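Side-chain contacts in putative hyaluronoglucosaminidase (Clostridium perfringens, PDB 6PWI), which probably acts as a family 84 hexosaminidase, hydrolysing terminal N-acetylhexosamine residues from glycans: residues V50-D55 and A156-L161; I137-K142 and T152-I157. One frame throughout, in Å; residues are numbered along the deposited sequence.

In the fold
From the N terminus, strand 48-51 comes first and runs out into 52-55. Contact 1 joins this segment to 156-161, the end of helix 144-158 and the turn behind it, and so closes a long loop of 100 residues. Contact 2 closes a short one: strand 136-141 turns back into that same helix, with only nine residues between 137-142 and 152-157. The short loop falls within the long one, and the two share Ala-156 and Ile-157. They also meet in space, where Leu-52 CD2 packs 3.7 Å from Ile-137 CD1. Together they join helix 144-158 and the turn after it to strand 136-141 and the loop behind strand 48-51, in the N-terminal domain ahead of the barrel.

Contact 1 (V50-D55 and A156-L161); sequences VTLGTD and AIFNQL
Leu-52 reaches across to Phe-158 and Leu-161 with a single methyl, and the contact hangs on that tip. From CA, the bond to CB already points toward 156-161. CG sits beside the backbone N and anti to the carbonyl carbon, and CD1 then runs on anti to CA (chi2 178°), so the chain is fully extended when it arrives. CD1 comes to 3.9 Å from Phe-158 CZ and 4.1 Å from Phe-158 CE2, meeting that corner of the ring obliquely. Leu-161 meets the same CD1 with its own CD1, 4.0 Å away, and the two leucines stand tip to tip. The other branch of Leu-52, CD2, turns to Ile-137 on strand 136-141.

All this lies in the alpha/beta domain that precedes the catalytic barrel in family 84 enzymes, assigned by sequence to domain 2 of glycosyl hydrolase family 20. Leu-52 follows strand 48-51 and is tied by its backbone to Asn-164, while Phe-158 also packs on Val-75 and Ile-78 of helix 66-78. Its ring thus lies between helix 66-78 and the loop that follows strand 48-51.

The partner segment owes its shape to a type I turn from Phe-158 to Leu-161, which swings Leu-161 round beside the ring; the bond from Leu-161 N to Phe-158 O is weak at 3.4 Å. Behind the turn, Gln-160 NE2 reaches back to Ala-156 O at 3.1 Å. The N-H points almost straight at the oxygen (177°), in the plane of its own amide, but stands 54° above the plane of the carbonyl. NE2 is also bonded to Glu-35 O, so this amide links the helix end to the N-terminal tail.

Contact 2 (I137-K142 and T152-I157); sequences IAVLGK and TSLKAI. With EDO (1,2-ethanediol), chain I.
Strand 136-141 and helix 144-158 form the first half of a beta-alpha-beta unit in the N-terminal domain, and within 152-157, Leu-154 is the residue that touches 137-142. Both of its branches are used on Ile-137: CD1 stands 3.8 Å from Ile-137 CG2, and CD2 is 4.0 Å from that same methyl. The two side chains cross at a slant. Two residues along the strand, Val-139 meets Leu-154 tip to tip, its CG2 coming to 4.0 Å from Leu-154 CD1. Leu-154 CD1 is thus shared between the two beta-branched side chains. The torsions explain which branches do the touching: Ile-137 presents CG2 because that methyl is anti to the backbone N, whereas Val-139 has CG1 anti to the backbone N (chi1 173°), which puts CG2, anti to the carbonyl carbon, toward Leu-154.

Between them, Ala-138 points away, to Tyr-110 and Phe-111 of helix 106-114 on the other face of the sheet. On the helix, Lys-155 forms a salt bridge with Asp-205, and Ser-153 OG is bonded to Lys-207 NZ, which ties the helix to the following domain. At the far end of the strand, Lys-142 NZ holds a 1,2-ethanediol, probably from the crystallisation liquor, through O1 at 3.3 Å and weakly through O2 at 3.5 Å; NZ is further gripped by the carbonyl oxygens of Phe-122 and Asn-124.

Past the helix, a turn and a short loop lead to strand 165-175, which runs parallel to 136-141 with 127-133 between them: a helix leucine laid across two alternate strand residues, Ile-137 and Val-139, in a beta-alpha-beta crossover.

Contact 1 (V50-D55 and A156-L161)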
loop_
_atom_site.group_PDB
_atom_site.type_symbol
_atom_site.label_atom_id
_atom_site.label_comp_id
_atom_site.label_asym_id
_atom_site.label_seq_id
_atom_site.Cartn_x
_atom_site.Cartn_y
_atom_site.Cartn_z
ATOM N N VAL A 50 16.788 28.498 -6.984
ATOM C CA VAL A 50 18.023 28.343 -6.235
ATOM C C VAL A 50 18.938 27.398 -7.012
ATOM O O VAL A 50 18.458 26.551 -7.766
ATOM C CB VAL A 50 17.705 27.823 -4.819
ATOM C CG1 VAL A 50 18.861 27.075 -4.165
ATOM C CG2 VAL A 50 17.191 28.943 -3.926
ATOM N N THR A 51 20.257 27.564 -6.837
ATOM C CA THR A 51 21.219 26.656 -7.442
ATOM C C THR A 51 21.841 25.786 -6.353
ATOM O O THR A 51 22.285 26.299 -5.328
ATOM C CB THR A 51 22.267 27.402 -8.281
ATOM O OG1 THR A 51 21.586 28.281 -9.174
ATOM C CG2 THR A 51 23.151 26.474 -9.088
ATOM N N LEU A 52 21.855 24.469 -6.592
ATOM C CA LEU A 52 22.462 23.521 -5.674
ATOM C C LEU A 52 23.956 23.458 -5.956
ATOM O O LEU A 52 24.362 23.389 -7.113
ATOM C CB LEU A 52 21.826 22.141 -5.870
ATOM C CG LEU A 52 20.333 22.040 -5.565
ATOM C CD1 LEU A 52 19.839 20.636 -5.846
ATOM C CD2 LEU A 52 20.038 22.418 -4.124
ATOM N N GLY A 53 24.757 23.473 -4.884
ATOM C CA GLY A 53 26.203 23.382 -4.989
ATOM C C GLY A 53 26.669 21.931 -5.016
ATOM O O GLY A 53 25.893 21.027 -4.719
ATOM N N THR A 54 27.940 21.729 -5.375
ATOM C CA THR A 54 28.554 20.411 -5.382
ATOM C C THR A 54 28.893 20.007 -3.948
ATOM O O THR A 54 28.884 18.824 -3.615
ATOM C CB THR A 54 29.798 20.389 -6.281
ATOM O OG1 THR A 54 29.359 20.737 -7.592
ATOM C CG2 THR A 54 30.491 19.044 -6.337
ATOM N N ASP A 55 29.206 21.010 -3.117
ATOM C CA ASP A 55 29.582 20.784 -1.730
ATOM C C ASP A 55 28.626 21.550 -0.818
ATOM O O ASP A 55 28.452 22.761 -0.968
ATOM C CB ASP A 55 31.059 21.106 -1.482
ATOM C CG ASP A 55 32.019 20.170 -2.206
ATOM O OD1 ASP A 55 32.565 20.586 -3.250
ATOM O OD2 ASP A 55 32.224 19.034 -1.719
ATOM N N ALA A 156 11.669 12.979 -3.171
ATOM C CA ALA A 156 10.763 13.014 -4.302
ATOM C C ALA A 156 11.119 14.195 -5.207
ATOM O O ALA A 156 11.111 14.061 -6.431
ATOM C CB ALA A 156 9.331 13.062 -3.821
ATOM N N ILE A 157 11.465 15.340 -4.601
ATOM C CA ILE A 157 11.758 16.534 -5.381
ATOM C C ILE A 157 13.044 16.316 -6.176
ATOM O O ILE A 157 13.093 16.591 -7.376
ATOM C CB ILE A 157 11.802 17.801 -4.498
ATOM C CG1 ILE A 157 10.418 18.128 -3.924
ATOM C CG2 ILE A 157 12.364 18.973 -5.290
ATOM C CD1 ILE A 157 10.364 19.369 -3.056
ATOM N N PHE A 158 14.067 15.778 -5.500
ATOM C CA PHE A 158 15.400 15.673 -6.073
ATOM C C PHE A 158 15.417 14.667 -7.226
ATOM O O PHE A 158 16.197 14.819 -8.165
ATOM C CB PHE A 158 16.447 15.396 -4.988
ATOM C CG PHE A 158 17.001 16.610 -4.273
ATOM C CD1 PHE A 158 16.215 17.730 -4.027
ATOM C CD2 PHE A 158 18.312 16.626 -3.818
ATOM C CE1 PHE A 158 16.728 18.834 -3.363
ATOM C CE2 PHE A 158 18.822 17.732 -3.150
ATOM C CZ PHE A 158 18.031 18.835 -2.925
ATOM N N ASN A 159 14.530 13.665 -7.166
ATOM C CA ASN A 159 14.481 12.614 -8.171
ATOM C C ASN A 159 13.926 13.133 -9.500
ATOM O O ASN A 159 14.008 12.439 -10.511
ATOM C CB ASN A 159 13.695 11.389 -7.694
ATOM C CG ASN A 159 14.554 10.373 -6.976
ATOM O OD1 ASN A 159 15.703 10.152 -7.348
ATOM N ND2 ASN A 159 14.007 9.747 -5.946
ATOM N N GLN A 160 13.363 14.349 -9.504
ATOM C CA GLN A 160 12.737 14.864 -10.711
ATOM C C GLN A 160 13.395 16.173 -11.156
ATOM O O GLN A 160 12.907 16.825 -12.072
ATOM C CB GLN A 160 11.218 14.960 -10.542
ATOM C CG GLN A 160 10.780 16.036 -9.560
ATOM C CD GLN A 160 9.298 16.026 -9.272
ATOM O OE1 GLN A 160 8.495 16.586 -10.014
ATOM N NE2 GLN A 160 8.928 15.428 -8.149
ATOM N N LEU A 161 14.518 16.543 -10.529
ATOM C CA LEU A 161 15.226 17.760 -10.900
ATOM C C LEU A 161 16.023 17.532 -12.184
ATOM O O LEU A 161 16.855 16.629 -12.251
ATOM C CB LEU A 161 16.146 18.194 -9.754
ATOM C CG LEU A 161 15.471 18.944 -8.608
ATOM C CD1 LEU A 161 16.503 19.451 -7.610
ATOM C CD2 LEU A 161 14.622 20.095 -9.128
#

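Contact 2 (I137-K142 and T152-I157)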
loop_
_atom_site.group_PDB
_atom_site.type_symbol
_atom_site.label_atom_id
_atom_site.label_comp_id
_atom_site.label_asym_id
_atom_site.label_seq_id
_atom_site.Cartn_x
_atom_site.Cartn_y
_atom_site.Cartn_z
ATOM N N ILE A 137 18.161 24.997 2.714
ATOM C CA ILE A 137 17.112 23.995 2.592
ATOM C C ILE A 137 16.880 23.399 3.978
ATOM O O ILE A 137 17.758 22.733 4.522
ATOM C CB ILE A 137 17.466 22.923 1.542
ATOM C CG1 ILE A 137 17.665 23.540 0.156
ATOM C CG2 ILE A 137 16.426 21.814 1.512
ATOM C CD1 ILE A 137 18.299 22.601 -0.847
ATOM N N ALA A 138 15.696 23.658 4.542
ATOM C CA ALA A 138 15.444 23.321 5.934
ATOM C C ALA A 138 14.224 22.407 6.076
ATOM O O ALA A 138 13.285 22.465 5.280
ATOM C CB ALA A 138 15.297 24.588 6.751
ATOM N N VAL A 139 14.259 21.569 7.116
ATOM C CA VAL A 139 13.126 20.751 7.515
ATOM C C VAL A 139 12.974 20.880 9.025
ATOM O O VAL A 139 13.933 20.674 9.768
ATOM C CB VAL A 139 13.316 19.274 7.116
ATOM C CG1 VAL A 139 12.220 18.384 7.680
ATOM C CG2 VAL A 139 13.438 19.092 5.612
ATOM N N LEU A 140 11.760 21.218 9.464
ATOM C CA LEU A 140 11.431 21.204 10.877
ATOM C C LEU A 140 10.243 20.269 11.071
ATOM O O LEU A 140 9.181 20.499 10.494
ATOM C CB LEU A 140 11.093 22.630 11.325
ATOM C CG LEU A 140 11.022 22.844 12.837
ATOM C CD1 LEU A 140 12.406 22.772 13.461
ATOM C CD2 LEU A 140 10.368 24.173 13.171
ATOM N N GLY A 141 10.440 19.208 11.862
ATOM C CA GLY A 141 9.366 18.272 12.156
ATOM C C GLY A 141 8.962 18.345 13.625
ATOM O O GLY A 141 9.714 18.873 14.442
ATOM N N LYS A 142 7.779 17.812 13.959
ATOM C CA LYS A 142 7.340 17.785 15.348
ATOM C C LYS A 142 8.198 16.796 16.130
ATOM O O LYS A 142 8.321 16.909 17.347
ATOM C CB LYS A 142 5.850 17.461 15.463
ATOM C CG LYS A 142 5.436 16.065 15.018
ATOM C CD LYS A 142 3.947 15.813 15.166
ATOM C CE LYS A 142 3.444 15.946 16.590
ATOM N NZ LYS A 142 1.965 15.994 16.642
ATOM N N THR A 152 11.907 12.867 2.969
ATOM C CA THR A 152 11.364 12.005 1.930
ATOM C C THR A 152 10.717 12.863 0.844
ATOM O O THR A 152 10.841 12.556 -0.340
ATOM C CB THR A 152 10.410 10.934 2.489
ATOM O OG1 THR A 152 11.119 10.091 3.399
ATOM C CG2 THR A 152 9.785 10.070 1.412
ATOM N N SER A 153 10.041 13.945 1.244
ATOM C CA SER A 153 9.496 14.856 0.252
ATOM C C SER A 153 10.621 15.460 -0.583
ATOM O O SER A 153 10.475 15.572 -1.798
ATOM C CB SER A 153 8.614 15.899 0.858
ATOM O OG SER A 153 7.377 15.321 1.252
ATOM N N LEU A 154 11.757 15.789 0.058
ATOM C CA LEU A 154 12.921 16.289 -0.667
ATOM C C LEU A 154 13.449 15.233 -1.639
ATOM O O LEU A 154 13.930 15.574 -2.719
ATOM C CB LEU A 154 14.022 16.713 0.308
ATOM C CG LEU A 154 13.838 18.067 0.988
ATOM C CD1 LEU A 154 14.945 18.298 2.012
ATOM C CD2 LEU A 154 13.795 19.196 -0.036
ATOM N N LYS A 155 13.360 13.959 -1.238
ATOM C CA LYS A 155 13.822 12.857 -2.062
ATOM C C LYS A 155 12.981 12.796 -3.335
ATOM O O LYS A 155 13.508 12.589 -4.428
ATOM C CB LYS A 155 13.739 11.529 -1.305
ATOM C CG LYS A 155 14.474 10.386 -1.986
ATOM C CD LYS A 155 14.047 9.001 -1.572
ATOM C CE LYS A 155 14.664 7.953 -2.471
ATOM N NZ LYS A 155 14.196 6.598 -2.107
ATOM N N ALA A 156 11.669 12.979 -3.171
ATOM C CA ALA A 156 10.763 13.014 -4.302
ATOM C C ALA A 156 11.119 14.195 -5.207
ATOM O O ALA A 156 11.111 14.061 -6.431
ATOM C CB ALA A 156 9.331 13.062 -3.821
ATOM N N ILE A 157 11.465 15.340 -4.601
ATOM C CA ILE A 157 11.758 16.534 -5.381
ATOM C C ILE A 157 13.044 16.316 -6.176
ATOM O O ILE A 157 13.093 16.591 -7.376
ATOM C CB ILE A 157 11.802 17.801 -4.498
ATOM C CG1 ILE A 157 10.418 18.128 -3.924
ATOM C CG2 ILE A 157 12.364 18.973 -5.290
ATOM C CD1 ILE A 157 10.364 19.369 -3.056
HETATM C C1 EDO I . 0.810 11.835 17.018
HETATM O O1 EDO I . 0.339 13.162 16.918
HETATM C C2 EDO I . 1.782 11.557 15.940
HETATM O O2 EDO I . 2.310 12.755 15.402
#